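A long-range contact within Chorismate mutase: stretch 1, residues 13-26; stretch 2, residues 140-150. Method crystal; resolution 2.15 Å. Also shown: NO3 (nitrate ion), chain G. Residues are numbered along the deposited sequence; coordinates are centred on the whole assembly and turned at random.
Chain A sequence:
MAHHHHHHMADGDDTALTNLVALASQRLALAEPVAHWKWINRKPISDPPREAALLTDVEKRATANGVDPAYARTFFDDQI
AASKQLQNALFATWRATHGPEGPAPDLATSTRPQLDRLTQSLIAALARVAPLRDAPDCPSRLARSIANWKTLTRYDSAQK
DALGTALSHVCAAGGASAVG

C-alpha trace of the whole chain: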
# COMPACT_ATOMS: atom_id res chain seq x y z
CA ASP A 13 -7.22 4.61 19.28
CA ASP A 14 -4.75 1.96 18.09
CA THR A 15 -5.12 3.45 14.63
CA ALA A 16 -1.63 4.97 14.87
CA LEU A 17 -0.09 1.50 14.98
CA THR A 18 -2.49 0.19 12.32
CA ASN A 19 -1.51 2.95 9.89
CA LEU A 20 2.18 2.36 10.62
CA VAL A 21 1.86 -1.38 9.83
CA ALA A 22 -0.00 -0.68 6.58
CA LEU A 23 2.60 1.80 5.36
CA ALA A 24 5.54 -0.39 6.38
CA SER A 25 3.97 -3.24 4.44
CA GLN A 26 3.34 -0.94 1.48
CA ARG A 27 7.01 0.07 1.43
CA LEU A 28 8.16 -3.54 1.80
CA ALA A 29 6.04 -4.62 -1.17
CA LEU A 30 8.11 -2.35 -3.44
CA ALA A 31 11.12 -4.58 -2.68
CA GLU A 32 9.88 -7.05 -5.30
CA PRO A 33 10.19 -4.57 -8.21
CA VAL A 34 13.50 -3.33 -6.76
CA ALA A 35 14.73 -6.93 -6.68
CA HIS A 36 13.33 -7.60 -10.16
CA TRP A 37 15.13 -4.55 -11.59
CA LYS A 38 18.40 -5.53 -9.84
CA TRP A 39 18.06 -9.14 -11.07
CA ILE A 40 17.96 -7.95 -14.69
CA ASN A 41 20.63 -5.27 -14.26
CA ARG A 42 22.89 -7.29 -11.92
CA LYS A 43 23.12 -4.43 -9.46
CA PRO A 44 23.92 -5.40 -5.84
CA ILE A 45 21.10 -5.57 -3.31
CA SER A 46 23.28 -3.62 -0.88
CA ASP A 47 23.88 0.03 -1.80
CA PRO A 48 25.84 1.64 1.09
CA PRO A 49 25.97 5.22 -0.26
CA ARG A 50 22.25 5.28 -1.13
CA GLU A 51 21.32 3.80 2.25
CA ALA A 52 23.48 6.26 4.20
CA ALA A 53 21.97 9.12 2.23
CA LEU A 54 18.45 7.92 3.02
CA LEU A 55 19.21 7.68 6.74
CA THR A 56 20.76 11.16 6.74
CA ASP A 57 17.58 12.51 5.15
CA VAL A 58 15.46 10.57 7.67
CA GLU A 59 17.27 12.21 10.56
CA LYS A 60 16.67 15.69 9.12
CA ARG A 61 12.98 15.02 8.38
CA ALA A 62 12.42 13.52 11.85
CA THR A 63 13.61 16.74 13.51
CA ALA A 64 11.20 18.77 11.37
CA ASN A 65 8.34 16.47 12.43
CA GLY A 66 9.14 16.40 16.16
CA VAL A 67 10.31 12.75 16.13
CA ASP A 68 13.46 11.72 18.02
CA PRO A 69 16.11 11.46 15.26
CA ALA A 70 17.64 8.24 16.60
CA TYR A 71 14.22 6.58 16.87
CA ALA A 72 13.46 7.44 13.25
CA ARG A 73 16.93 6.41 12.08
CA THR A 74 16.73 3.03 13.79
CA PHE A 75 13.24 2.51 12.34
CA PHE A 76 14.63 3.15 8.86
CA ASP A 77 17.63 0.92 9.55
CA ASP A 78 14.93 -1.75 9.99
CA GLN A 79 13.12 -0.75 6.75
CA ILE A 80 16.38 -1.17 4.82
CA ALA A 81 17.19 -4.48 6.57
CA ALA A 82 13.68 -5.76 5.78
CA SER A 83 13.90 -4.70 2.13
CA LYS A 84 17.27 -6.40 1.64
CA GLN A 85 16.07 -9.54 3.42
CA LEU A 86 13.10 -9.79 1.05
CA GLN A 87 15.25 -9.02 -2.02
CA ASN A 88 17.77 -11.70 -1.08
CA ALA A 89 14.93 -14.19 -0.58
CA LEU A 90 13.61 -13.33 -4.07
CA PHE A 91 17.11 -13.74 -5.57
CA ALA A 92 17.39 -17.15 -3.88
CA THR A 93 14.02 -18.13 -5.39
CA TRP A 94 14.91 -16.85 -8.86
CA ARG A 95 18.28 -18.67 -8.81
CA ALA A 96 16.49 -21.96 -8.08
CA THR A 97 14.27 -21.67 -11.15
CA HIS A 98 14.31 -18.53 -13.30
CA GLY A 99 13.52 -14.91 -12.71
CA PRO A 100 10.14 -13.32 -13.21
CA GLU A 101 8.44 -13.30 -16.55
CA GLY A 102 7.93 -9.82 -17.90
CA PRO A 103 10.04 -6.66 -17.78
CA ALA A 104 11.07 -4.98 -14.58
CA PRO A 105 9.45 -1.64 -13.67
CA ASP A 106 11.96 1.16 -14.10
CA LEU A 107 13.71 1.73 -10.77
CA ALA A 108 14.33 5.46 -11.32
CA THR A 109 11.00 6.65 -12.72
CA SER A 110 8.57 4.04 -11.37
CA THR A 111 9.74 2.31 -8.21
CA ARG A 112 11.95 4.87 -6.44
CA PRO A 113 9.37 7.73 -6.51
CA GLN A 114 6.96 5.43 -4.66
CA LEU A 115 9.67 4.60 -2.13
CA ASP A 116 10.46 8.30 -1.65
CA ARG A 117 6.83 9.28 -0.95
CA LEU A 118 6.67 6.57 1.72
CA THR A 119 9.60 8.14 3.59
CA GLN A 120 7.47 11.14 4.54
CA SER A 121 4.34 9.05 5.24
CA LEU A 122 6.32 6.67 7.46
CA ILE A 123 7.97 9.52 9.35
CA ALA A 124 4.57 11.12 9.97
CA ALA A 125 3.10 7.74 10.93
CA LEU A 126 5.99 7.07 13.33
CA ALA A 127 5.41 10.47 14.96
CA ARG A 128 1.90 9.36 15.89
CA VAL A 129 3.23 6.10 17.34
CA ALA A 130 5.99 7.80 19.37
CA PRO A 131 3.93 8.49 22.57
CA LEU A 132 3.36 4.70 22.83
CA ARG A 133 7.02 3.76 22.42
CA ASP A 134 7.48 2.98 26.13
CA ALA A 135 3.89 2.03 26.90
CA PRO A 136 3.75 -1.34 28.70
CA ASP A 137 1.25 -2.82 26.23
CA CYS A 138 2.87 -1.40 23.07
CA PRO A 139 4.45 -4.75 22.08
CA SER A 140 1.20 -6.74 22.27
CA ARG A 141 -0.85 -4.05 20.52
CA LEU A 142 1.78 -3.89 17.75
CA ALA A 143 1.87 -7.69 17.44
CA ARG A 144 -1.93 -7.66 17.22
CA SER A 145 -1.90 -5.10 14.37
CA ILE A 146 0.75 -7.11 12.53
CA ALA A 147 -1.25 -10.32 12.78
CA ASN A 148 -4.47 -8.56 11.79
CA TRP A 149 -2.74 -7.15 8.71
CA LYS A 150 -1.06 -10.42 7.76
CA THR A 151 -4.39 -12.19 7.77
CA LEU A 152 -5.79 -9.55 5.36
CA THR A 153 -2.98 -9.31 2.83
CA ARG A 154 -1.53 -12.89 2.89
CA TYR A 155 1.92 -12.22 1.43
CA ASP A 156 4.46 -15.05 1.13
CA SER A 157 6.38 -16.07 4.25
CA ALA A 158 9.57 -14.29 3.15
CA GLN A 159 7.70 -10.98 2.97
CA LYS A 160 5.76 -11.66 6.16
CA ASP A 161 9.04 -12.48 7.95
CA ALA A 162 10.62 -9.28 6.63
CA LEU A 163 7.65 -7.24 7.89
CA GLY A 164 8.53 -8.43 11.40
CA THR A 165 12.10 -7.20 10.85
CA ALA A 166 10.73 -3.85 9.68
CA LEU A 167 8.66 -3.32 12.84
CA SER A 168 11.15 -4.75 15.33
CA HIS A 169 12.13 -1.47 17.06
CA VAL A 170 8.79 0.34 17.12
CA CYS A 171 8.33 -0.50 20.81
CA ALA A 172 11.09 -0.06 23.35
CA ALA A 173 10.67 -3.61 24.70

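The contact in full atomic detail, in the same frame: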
# COMPACT_ATOMS: atom_id res chain seq x y z
N ASP A 13 -7.09 6.01 19.65
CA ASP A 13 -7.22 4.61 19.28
C ASP A 13 -5.88 4.01 18.88
O ASP A 13 -4.87 4.71 18.78
CB ASP A 13 -8.23 4.45 18.14
N ASP A 14 -5.88 2.69 18.64
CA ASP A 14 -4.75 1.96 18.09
C ASP A 14 -4.61 2.15 16.59
O ASP A 14 -3.94 1.35 15.91
CB ASP A 14 -4.88 0.47 18.42
N THR A 15 -5.23 3.21 16.06
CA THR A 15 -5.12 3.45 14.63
C THR A 15 -3.71 3.91 14.26
O THR A 15 -3.26 3.65 13.13
CB THR A 15 -6.14 4.49 14.18
OG1 THR A 15 -5.86 5.73 14.82
CG2 THR A 15 -7.55 4.03 14.57
N ALA A 16 -2.99 4.55 15.18
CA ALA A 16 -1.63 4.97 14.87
C ALA A 16 -0.77 3.78 14.48
O ALA A 16 -0.10 3.79 13.44
CB ALA A 16 -1.02 5.72 16.05
N LEU A 17 -0.81 2.72 15.30
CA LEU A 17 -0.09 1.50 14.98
C LEU A 17 -0.59 0.87 13.68
O LEU A 17 0.21 0.42 12.86
CB LEU A 17 -0.23 0.49 16.12
CG LEU A 17 0.52 0.79 17.41
CD1 LEU A 17 0.14 -0.27 18.45
CD2 LEU A 17 2.00 0.77 17.13
N THR A 18 -1.91 0.81 13.51
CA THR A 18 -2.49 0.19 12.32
C THR A 18 -2.01 0.88 11.04
O THR A 18 -1.68 0.21 10.05
CB THR A 18 -4.02 0.25 12.41
OG1 THR A 18 -4.44 -0.24 13.69
CG2 THR A 18 -4.65 -0.61 11.32
N ASN A 19 -1.98 2.21 11.05
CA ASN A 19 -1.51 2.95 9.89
C ASN A 19 -0.03 2.71 9.65
O ASN A 19 0.41 2.56 8.50
CB ASN A 19 -1.80 4.43 10.07
CG ASN A 19 -3.18 4.82 9.56
OD1 ASN A 19 -3.75 4.13 8.72
ND2 ASN A 19 -3.70 5.94 10.04
N LEU A 20 0.75 2.63 10.74
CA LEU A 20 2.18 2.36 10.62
C LEU A 20 2.44 1.00 9.97
O LEU A 20 3.28 0.88 9.07
CB LEU A 20 2.84 2.41 12.01
CG LEU A 20 4.36 2.34 12.03
CD1 LEU A 20 4.94 3.53 11.26
CD2 LEU A 20 4.90 2.31 13.45
N VAL A 21 1.74 -0.04 10.43
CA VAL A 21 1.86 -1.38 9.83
C VAL A 21 1.54 -1.33 8.34
O VAL A 21 2.29 -1.84 7.50
CB VAL A 21 0.95 -2.37 10.58
CG1 VAL A 21 0.93 -3.75 9.89
CG2 VAL A 21 1.38 -2.50 12.02
N ALA A 22 0.41 -0.71 7.98
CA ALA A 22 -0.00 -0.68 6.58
C ALA A 22 1.05 -0.01 5.71
O ALA A 22 1.37 -0.50 4.62
CB ALA A 22 -1.34 0.05 6.45
N LEU A 23 1.62 1.09 6.18
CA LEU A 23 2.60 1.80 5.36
C LEU A 23 3.91 1.03 5.28
O LEU A 23 4.54 0.98 4.21
CB LEU A 23 2.81 3.22 5.88
CG LEU A 23 1.61 4.17 5.64
CD1 LEU A 23 1.71 5.39 6.56
CD2 LEU A 23 1.48 4.59 4.15
N ALA A 24 4.32 0.41 6.40
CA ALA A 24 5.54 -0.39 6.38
C ALA A 24 5.39 -1.55 5.41
O ALA A 24 6.33 -1.90 4.69
CB ALA A 24 5.88 -0.92 7.78
N SER A 25 4.21 -2.16 5.38
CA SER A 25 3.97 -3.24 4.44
C SER A 25 3.96 -2.73 3.01
O SER A 25 4.48 -3.37 2.10
CB SER A 25 2.64 -3.93 4.80
OG SER A 25 2.23 -4.82 3.78
N GLN A 26 3.36 -1.55 2.80
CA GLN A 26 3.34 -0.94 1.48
C GLN A 26 4.76 -0.68 0.98
O GLN A 26 5.09 -0.97 -0.17
CB GLN A 26 2.51 0.34 1.53
CG GLN A 26 2.23 0.99 0.19
CD GLN A 26 1.23 2.17 0.28
OE1 GLN A 26 0.44 2.28 1.22
NE2 GLN A 26 1.28 3.04 -0.72
N SER A 140 2.32 -5.87 22.61
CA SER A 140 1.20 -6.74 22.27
C SER A 140 0.23 -6.07 21.30
O SER A 140 -0.33 -6.72 20.41
CB SER A 140 0.45 -7.18 23.52
OG SER A 140 -0.14 -6.06 24.13
N ARG A 141 -0.01 -4.76 21.47
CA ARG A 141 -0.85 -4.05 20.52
C ARG A 141 -0.23 -4.04 19.12
O ARG A 141 -0.92 -4.31 18.13
CB ARG A 141 -1.11 -2.64 21.05
CG ARG A 141 -1.90 -2.69 22.36
CD ARG A 141 -1.97 -1.33 23.05
NE ARG A 141 -2.49 -0.29 22.16
CZ ARG A 141 -2.49 1.00 22.45
NH1 ARG A 141 -2.00 1.43 23.61
NH2 ARG A 141 -2.97 1.88 21.58
N LEU A 142 1.08 -3.79 19.03
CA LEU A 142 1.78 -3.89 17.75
C LEU A 142 1.65 -5.29 17.15
O LEU A 142 1.29 -5.45 15.97
CB LEU A 142 3.25 -3.52 17.92
CG LEU A 142 4.13 -3.79 16.69
CD1 LEU A 142 3.61 -3.05 15.45
CD2 LEU A 142 5.58 -3.43 16.98
N ALA A 143 1.94 -6.33 17.95
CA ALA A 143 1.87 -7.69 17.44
C ALA A 143 0.47 -8.03 16.96
O ALA A 143 0.30 -8.78 15.99
CB ALA A 143 2.31 -8.67 18.54
N ARG A 144 -0.55 -7.47 17.63
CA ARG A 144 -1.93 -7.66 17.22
C ARG A 144 -2.22 -7.00 15.87
O ARG A 144 -2.91 -7.58 15.02
CB ARG A 144 -2.87 -7.13 18.31
CG ARG A 144 -4.35 -7.19 17.97
CD ARG A 144 -4.76 -8.61 17.58
NE ARG A 144 -6.12 -8.70 17.05
CZ ARG A 144 -7.20 -8.75 17.81
NH1 ARG A 144 -8.41 -8.83 17.26
NH2 ARG A 144 -7.07 -8.72 19.13
N SER A 145 -1.73 -5.77 15.67
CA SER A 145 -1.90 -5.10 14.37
C SER A 145 -1.21 -5.88 13.26
O SER A 145 -1.74 -6.02 12.16
CB SER A 145 -1.37 -3.67 14.41
OG SER A 145 -2.02 -2.91 15.41
N ILE A 146 -0.00 -6.37 13.54
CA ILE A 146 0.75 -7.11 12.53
C ILE A 146 0.00 -8.36 12.11
O ILE A 146 -0.13 -8.67 10.92
CB ILE A 146 2.15 -7.44 13.05
CG1 ILE A 146 3.01 -6.17 13.14
CG2 ILE A 146 2.77 -8.48 12.16
CD1 ILE A 146 4.31 -6.39 13.96
N ALA A 147 -0.49 -9.12 13.09
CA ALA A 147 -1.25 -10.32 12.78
C ALA A 147 -2.55 -9.99 12.05
O ALA A 147 -2.93 -10.70 11.12
CB ALA A 147 -1.55 -11.10 14.06
N ASN A 148 -3.26 -8.96 12.50
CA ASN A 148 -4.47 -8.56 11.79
C ASN A 148 -4.15 -8.29 10.32
O ASN A 148 -4.85 -8.76 9.42
CB ASN A 148 -5.08 -7.31 12.43
CG ASN A 148 -5.88 -7.62 13.69
OD1 ASN A 148 -6.29 -8.76 13.92
ND2 ASN A 148 -6.12 -6.59 14.51
N TRP A 149 -3.08 -7.53 10.07
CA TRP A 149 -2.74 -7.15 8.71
C TRP A 149 -2.31 -8.37 7.90
O TRP A 149 -2.69 -8.51 6.74
CB TRP A 149 -1.63 -6.10 8.73
CG TRP A 149 -1.16 -5.70 7.39
CD1 TRP A 149 -0.07 -6.18 6.74
CD2 TRP A 149 -1.76 -4.73 6.52
NE1 TRP A 149 0.05 -5.57 5.52
CE2 TRP A 149 -0.96 -4.67 5.36
CE3 TRP A 149 -2.89 -3.91 6.61
CZ2 TRP A 149 -1.26 -3.82 4.29
CZ3 TRP A 149 -3.18 -3.05 5.55
CH2 TRP A 149 -2.36 -3.01 4.41
N LYS A 150 -1.52 -9.26 8.51
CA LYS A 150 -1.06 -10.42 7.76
C LYS A 150 -2.22 -11.28 7.33
O LYS A 150 -2.20 -11.87 6.24
CB LYS A 150 -0.07 -11.25 8.59
CG LYS A 150 1.35 -10.67 8.65
CD LYS A 150 2.17 -11.50 9.66
CE LYS A 150 3.64 -11.12 9.70
NZ LYS A 150 4.31 -11.82 10.85
N NO3 G . 3.32 -7.89 4.55
O1 NO3 G . 4.00 -6.92 4.09
O2 NO3 G . 3.79 -9.07 4.53
O3 NO3 G . 2.16 -7.68 5.03

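Two helices, 15-26 and 140-150, run in broadly the same direction, their axes 49° apart and 9.3 Å at closest approach. The CA atoms come nearest at Thr-18 and Ser-145, 5.7 Å apart, where the CA-to-CB bond of Ser-145 points toward the first helix and its OG lies 3.9 Å from CB of Leu-17. In all, 527 Å² is buried, most heavily at Trp-149, Val-21 and Leu-17.

Trp-149 points toward the first helix and lies against Ala-22: CA of Ala-22 sits 4.0 Å from the centroid of the six-membered ring, only 10° off its normal, which identifies a CH-pi contact over the face. At the ring edge, NE1 of Trp-149 donates a weak hydrogen bond to OG of Ser-25 (2.9 Å, 141°). A nitrate ion, probably from the crystallisation liquor, joins this polar corner, its O1 accepting from OG of Ser-25 at 2.8 Å.

Val-21 is a knob in the hole formed by Leu-142, Ser-145, Ile-146 and Trp-149. Its two methyls diverge: CG1 lies 3.7 Å from CB of Trp-149, while CG2 lies 3.8 Å from CB of Ser-145.

One turn earlier, CD1 of Leu-17 rests 3.7 Å from CB of Arg-141, an apolar contact with the aliphatic base of a charged side chain. Ser-145 OG turns back to its own helix, bonding to O of Arg-141 at 3.3 Å.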